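Local structure of Myo-inositol 2-dehydrogenase (Lactobacillus plantarum WCFS1, 3CEA) at residues A[9-23]-A[66-79]. The protein probably catalyses the NAD-dependent oxidation of myo-inositol at its 2-hydroxyl group. Numbering follows the deposited sequence.
Sequences LRAAIIGLGRLGERH and MIDTENIDAIFIVA. With NAD (nicotinamide-adenine-dinucleotide), chain E.
Arg10 O is gripped by two successive amides, Asp73 N at 2.7 Å, in the carbonyl plane, and Ala74 N, tilted 20° from it. At the other backbone polar atom of the same residue, Arg10 N gives a nearly straight bond of 2.9 Å to the anti side of Asp73 OD2. The Arg10 side chain, bent at chi3 (65°), brings NE to Asn71 O at 2.8 Å, with the acceptor at the guanidinium edge, near its plane. An alanine here removes the guanidinium, and Asn71 O would probably be left without its NE partner. From here strands 9-14 and 74-77 run parallel, their axes inclined by 20°, with bonds passing back and forth up to Val78 N on Ile14 O; they are the central pair of the Rossmann sheet, and the glycine-rich turn after the first (Gly15, Gly17, Gly20) offers the amides of Leu16, Arg18 and Leu19 to NAD. Val78 fits against that turn, CG1 lying 3.5 Å from Gly20 N and CG2 beside His23 CD2, while a water that accepts from Gly17 N lies between Val78 O and NAD O1N. On one sheet face Ala11 CB meets the edge of the Phe76 ring at CE1, 3.8 Å away. On the other, the selenomethionine Met66 bends CE over Ala12 CB and Ile14 CG1 (3.7 Å from the latter), and Ile14 CG2 rests 3.7 Å from C2A of the NAD adenine.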
# COMPACT_ATOMS: atom_id res chain seq x y z
N LEU A 9 -4.50 -44.25 5.29
CA LEU A 9 -5.46 -44.19 6.39
C LEU A 9 -6.87 -44.12 5.83
O LEU A 9 -7.13 -43.40 4.87
CB LEU A 9 -5.20 -42.97 7.28
CG LEU A 9 -3.91 -42.86 8.09
CD1 LEU A 9 -3.87 -41.52 8.79
CD2 LEU A 9 -3.76 -43.99 9.10
N ARG A 10 -7.77 -44.89 6.43
CA ARG A 10 -9.17 -44.87 6.02
C ARG A 10 -9.91 -43.87 6.89
O ARG A 10 -9.94 -44.00 8.12
CB ARG A 10 -9.78 -46.27 6.12
CG ARG A 10 -9.17 -47.26 5.12
CD ARG A 10 -9.80 -48.64 5.20
NE ARG A 10 -11.21 -48.64 4.80
CZ ARG A 10 -11.65 -48.73 3.55
NH1 ARG A 10 -10.79 -48.83 2.54
NH2 ARG A 10 -12.95 -48.72 3.31
N ALA A 11 -10.49 -42.85 6.25
CA ALA A 11 -11.10 -41.73 6.97
C ALA A 11 -12.57 -41.51 6.64
O ALA A 11 -13.06 -41.91 5.58
CB ALA A 11 -10.30 -40.45 6.73
N ALA A 12 -13.26 -40.87 7.58
CA ALA A 12 -14.65 -40.45 7.41
C ALA A 12 -14.78 -38.98 7.81
O ALA A 12 -13.93 -38.44 8.52
CB ALA A 12 -15.58 -41.32 8.23
N ILE A 13 -15.86 -38.35 7.36
CA ILE A 13 -16.14 -36.96 7.70
C ILE A 13 -17.59 -36.77 8.14
O ILE A 13 -18.51 -37.28 7.50
CB ILE A 13 -15.75 -35.98 6.53
CG1 ILE A 13 -15.85 -34.52 6.98
CG2 ILE A 13 -16.59 -36.26 5.27
CD1 ILE A 13 -15.09 -33.54 6.10
N ILE A 14 -17.78 -36.06 9.24
CA ILE A 14 -19.11 -35.62 9.64
C ILE A 14 -19.24 -34.14 9.30
O ILE A 14 -18.40 -33.34 9.69
CB ILE A 14 -19.39 -35.86 11.15
CG1 ILE A 14 -19.05 -37.30 11.55
CG2 ILE A 14 -20.85 -35.53 11.47
CD1 ILE A 14 -18.97 -37.52 13.05
N GLY A 15 -20.30 -33.80 8.57
CA GLY A 15 -20.56 -32.42 8.18
C GLY A 15 -19.92 -32.05 6.86
O GLY A 15 -18.73 -32.27 6.65
N LEU A 16 -20.73 -31.48 5.97
CA LEU A 16 -20.26 -31.06 4.65
C LEU A 16 -20.74 -29.64 4.31
O LEU A 16 -20.99 -29.32 3.15
CB LEU A 16 -20.72 -32.05 3.57
CG LEU A 16 -20.22 -33.51 3.64
CD1 LEU A 16 -20.97 -34.37 2.64
CD2 LEU A 16 -18.72 -33.61 3.43
N GLY A 17 -20.85 -28.80 5.34
CA GLY A 17 -21.33 -27.43 5.17
C GLY A 17 -20.26 -26.47 4.69
O GLY A 17 -19.44 -26.82 3.84
N ARG A 18 -20.27 -25.26 5.24
CA ARG A 18 -19.35 -24.18 4.85
C ARG A 18 -17.88 -24.60 4.89
O ARG A 18 -17.11 -24.27 3.98
CB ARG A 18 -19.58 -22.94 5.72
CG ARG A 18 -20.87 -22.20 5.42
CD ARG A 18 -21.41 -21.44 6.63
NE ARG A 18 -20.47 -20.44 7.15
CZ ARG A 18 -20.09 -20.35 8.42
NH1 ARG A 18 -20.57 -21.19 9.34
NH2 ARG A 18 -19.23 -19.41 8.79
N LEU A 19 -17.50 -25.32 5.94
CA LEU A 19 -16.13 -25.79 6.09
C LEU A 19 -15.98 -27.25 5.69
O LEU A 19 -14.96 -27.65 5.11
CB LEU A 19 -15.62 -25.55 7.51
CG LEU A 19 -14.16 -25.90 7.82
CD1 LEU A 19 -13.18 -25.25 6.84
CD2 LEU A 19 -13.83 -25.51 9.23
N GLY A 20 -17.01 -28.05 5.99
CA GLY A 20 -17.02 -29.47 5.69
C GLY A 20 -16.70 -29.80 4.24
O GLY A 20 -15.89 -30.69 3.97
N GLU A 21 -17.33 -29.08 3.32
CA GLU A 21 -17.13 -29.31 1.89
C GLU A 21 -15.70 -29.03 1.42
O GLU A 21 -15.21 -29.70 0.52
CB GLU A 21 -18.15 -28.52 1.05
CG GLU A 21 -17.94 -27.01 1.00
CD GLU A 21 -18.87 -26.32 0.01
OE1 GLU A 21 -20.06 -26.69 -0.06
OE2 GLU A 21 -18.40 -25.40 -0.69
N ARG A 22 -15.05 -28.05 2.06
CA ARG A 22 -13.67 -27.71 1.74
C ARG A 22 -12.70 -28.77 2.27
O ARG A 22 -11.80 -29.22 1.55
CB ARG A 22 -13.32 -26.32 2.31
CG ARG A 22 -12.02 -25.74 1.79
CD ARG A 22 -11.76 -24.34 2.32
NE ARG A 22 -12.71 -23.36 1.79
CZ ARG A 22 -12.61 -22.76 0.61
NH1 ARG A 22 -11.59 -23.03 -0.20
NH2 ARG A 22 -13.53 -21.88 0.23
N HIS A 23 -12.91 -29.18 3.53
CA HIS A 23 -12.16 -30.28 4.13
C HIS A 23 -12.26 -31.57 3.32
O HIS A 23 -11.26 -32.26 3.11
CB HIS A 23 -12.64 -30.55 5.56
CG HIS A 23 -11.98 -29.69 6.60
ND1 HIS A 23 -10.65 -29.34 6.55
CD2 HIS A 23 -12.47 -29.14 7.73
CE1 HIS A 23 -10.36 -28.59 7.59
NE2 HIS A 23 -11.44 -28.46 8.33
N MSE A 66 -22.48 -44.76 11.07
CA MSE A 66 -21.27 -44.73 10.26
C MSE A 66 -20.06 -45.29 11.02
O MSE A 66 -19.31 -46.10 10.48
CB MSE A 66 -20.98 -43.31 9.77
CG MSE A 66 -19.82 -43.22 8.78
SE MSE A 66 -19.55 -41.42 8.08
CE MSE A 66 -18.97 -40.55 9.71
N ILE A 67 -19.89 -44.86 12.26
CA ILE A 67 -18.77 -45.28 13.11
C ILE A 67 -18.82 -46.78 13.43
O ILE A 67 -17.78 -47.43 13.55
CB ILE A 67 -18.68 -44.41 14.40
CG1 ILE A 67 -18.33 -42.96 14.05
CG2 ILE A 67 -17.66 -44.99 15.38
CD1 ILE A 67 -18.57 -41.95 15.16
N ASP A 68 -20.03 -47.32 13.54
CA ASP A 68 -20.23 -48.73 13.87
C ASP A 68 -20.28 -49.67 12.66
O ASP A 68 -20.40 -50.89 12.81
CB ASP A 68 -21.50 -48.91 14.72
CG ASP A 68 -21.42 -48.18 16.05
OD1 ASP A 68 -20.30 -47.98 16.59
OD2 ASP A 68 -22.49 -47.80 16.57
N THR A 69 -20.18 -49.10 11.46
CA THR A 69 -20.28 -49.89 10.22
C THR A 69 -19.03 -49.79 9.36
O THR A 69 -18.63 -50.77 8.74
CB THR A 69 -21.52 -49.48 9.38
OG1 THR A 69 -22.66 -49.35 10.23
CG2 THR A 69 -21.82 -50.53 8.31
N GLU A 70 -18.42 -48.61 9.31
CA GLU A 70 -17.28 -48.37 8.43
C GLU A 70 -15.96 -48.81 9.04
O GLU A 70 -15.74 -48.68 10.25
CB GLU A 70 -17.21 -46.90 8.02
CG GLU A 70 -18.41 -46.40 7.22
CD GLU A 70 -18.46 -46.95 5.80
OE1 GLU A 70 -17.42 -46.98 5.11
OE2 GLU A 70 -19.57 -47.34 5.37
N ASN A 71 -15.08 -49.33 8.19
CA ASN A 71 -13.71 -49.64 8.57
C ASN A 71 -12.83 -48.41 8.39
O ASN A 71 -12.37 -48.12 7.28
CB ASN A 71 -13.18 -50.82 7.75
CG ASN A 71 -11.84 -51.34 8.25
OD1 ASN A 71 -11.41 -51.03 9.37
ND2 ASN A 71 -11.17 -52.15 7.43
N ILE A 72 -12.63 -47.67 9.48
CA ILE A 72 -11.88 -46.40 9.43
C ILE A 72 -10.88 -46.24 10.58
O ILE A 72 -11.11 -46.72 11.70
CB ILE A 72 -12.83 -45.17 9.40
CG1 ILE A 72 -14.01 -45.36 10.36
CG2 ILE A 72 -13.29 -44.89 7.97
CD1 ILE A 72 -14.84 -44.12 10.59
N ASP A 73 -9.78 -45.57 10.28
CA ASP A 73 -8.73 -45.28 11.26
C ASP A 73 -8.94 -43.92 11.91
O ASP A 73 -8.56 -43.71 13.06
CB ASP A 73 -7.35 -45.31 10.59
CG ASP A 73 -7.05 -46.62 9.88
OD1 ASP A 73 -7.02 -47.67 10.56
OD2 ASP A 73 -6.85 -46.60 8.65
N ALA A 74 -9.54 -43.00 11.16
CA ALA A 74 -9.68 -41.61 11.60
C ALA A 74 -11.01 -40.99 11.17
O ALA A 74 -11.63 -41.42 10.20
CB ALA A 74 -8.51 -40.78 11.08
N ILE A 75 -11.43 -39.97 11.92
CA ILE A 75 -12.67 -39.25 11.62
C ILE A 75 -12.45 -37.74 11.70
O ILE A 75 -11.64 -37.25 12.51
CB ILE A 75 -13.83 -39.72 12.55
CG1 ILE A 75 -15.18 -39.23 12.00
CG2 ILE A 75 -13.60 -39.29 14.00
CD1 ILE A 75 -16.37 -40.06 12.47
N PHE A 76 -13.15 -37.01 10.84
CA PHE A 76 -13.12 -35.55 10.84
C PHE A 76 -14.50 -35.00 11.21
O PHE A 76 -15.47 -35.19 10.48
CB PHE A 76 -12.67 -35.03 9.47
CG PHE A 76 -11.26 -35.40 9.11
CD1 PHE A 76 -10.98 -36.63 8.51
CD2 PHE A 76 -10.21 -34.54 9.38
CE1 PHE A 76 -9.68 -36.98 8.18
CE2 PHE A 76 -8.90 -34.88 9.06
CZ PHE A 76 -8.63 -36.11 8.46
N ILE A 77 -14.57 -34.32 12.35
CA ILE A 77 -15.83 -33.76 12.83
C ILE A 77 -15.95 -32.28 12.46
O ILE A 77 -15.34 -31.41 13.10
CB ILE A 77 -16.03 -34.00 14.36
CG1 ILE A 77 -16.00 -35.50 14.67
CG2 ILE A 77 -17.35 -33.39 14.83
CD1 ILE A 77 -15.70 -35.83 16.13
N VAL A 78 -16.72 -32.02 11.41
CA VAL A 78 -17.02 -30.66 10.96
C VAL A 78 -18.54 -30.44 11.05
O VAL A 78 -19.15 -29.78 10.20
CB VAL A 78 -16.51 -30.39 9.52
CG1 VAL A 78 -16.28 -28.89 9.31
CG2 VAL A 78 -15.22 -31.15 9.25
N ALA A 79 -19.15 -31.01 12.09
CA ALA A 79 -20.54 -30.77 12.43
C ALA A 79 -20.60 -29.57 13.38
O ALA A 79 -19.56 -29.14 13.87
CB ALA A 79 -21.14 -32.01 13.07
PA NAD E . -22.59 -25.66 8.58
O1A NAD E . -22.34 -24.91 7.32
O2A NAD E . -23.92 -25.34 9.15
O5B NAD E . -22.44 -27.24 8.29
C5B NAD E . -22.84 -28.19 9.25
C4B NAD E . -22.91 -29.57 8.61
O4B NAD E . -23.02 -30.58 9.60
C3B NAD E . -24.13 -29.72 7.70
O3B NAD E . -23.69 -30.30 6.50
C2B NAD E . -25.06 -30.66 8.44
O2B NAD E . -25.76 -31.52 7.57
C1B NAD E . -24.12 -31.44 9.35
N9A NAD E . -24.77 -31.83 10.61
C8A NAD E . -25.44 -31.01 11.48
N7A NAD E . -25.89 -31.76 12.52
C5A NAD E . -25.52 -33.04 12.31
C6A NAD E . -25.73 -34.20 13.05
N6A NAD E . -26.18 -34.11 14.30
N1A NAD E . -25.22 -35.40 12.58
C2A NAD E . -24.52 -35.45 11.39
N3A NAD E . -24.32 -34.29 10.66
C4A NAD E . -24.82 -33.11 11.11
O3 NAD E . -21.44 -25.35 9.66
PN NAD E . -19.93 -25.02 9.22
O1N NAD E . -19.53 -25.92 8.11
O2N NAD E . -19.83 -23.55 9.07
O5D NAD E . -19.05 -25.39 10.51
C5D NAD E . -19.18 -26.60 11.22
C4D NAD E . -18.18 -26.58 12.37
O4D NAD E . -16.94 -26.06 11.93
C3D NAD E . -18.66 -25.70 13.52
O3D NAD E . -18.54 -26.42 14.72
C2D NAD E . -17.72 -24.51 13.51
O2D NAD E . -17.39 -24.08 14.81
C1D NAD E . -16.49 -25.00 12.76
N1N NAD E . -15.86 -23.93 11.98
C2N NAD E . -14.51 -23.71 12.12
C3N NAD E . -13.88 -22.69 11.40
C7N NAD E . -12.38 -22.55 11.41
O7N NAD E . -11.82 -21.31 11.05
N7N NAD E . -11.62 -23.59 11.77
C4N NAD E . -14.62 -21.91 10.52
C5N NAD E . -15.99 -22.14 10.38
C6N NAD E . -16.60 -23.16 11.11
O HOH W 1 -15.66 -48.94 5.21
O HOH W 2 -19.50 -28.63 7.86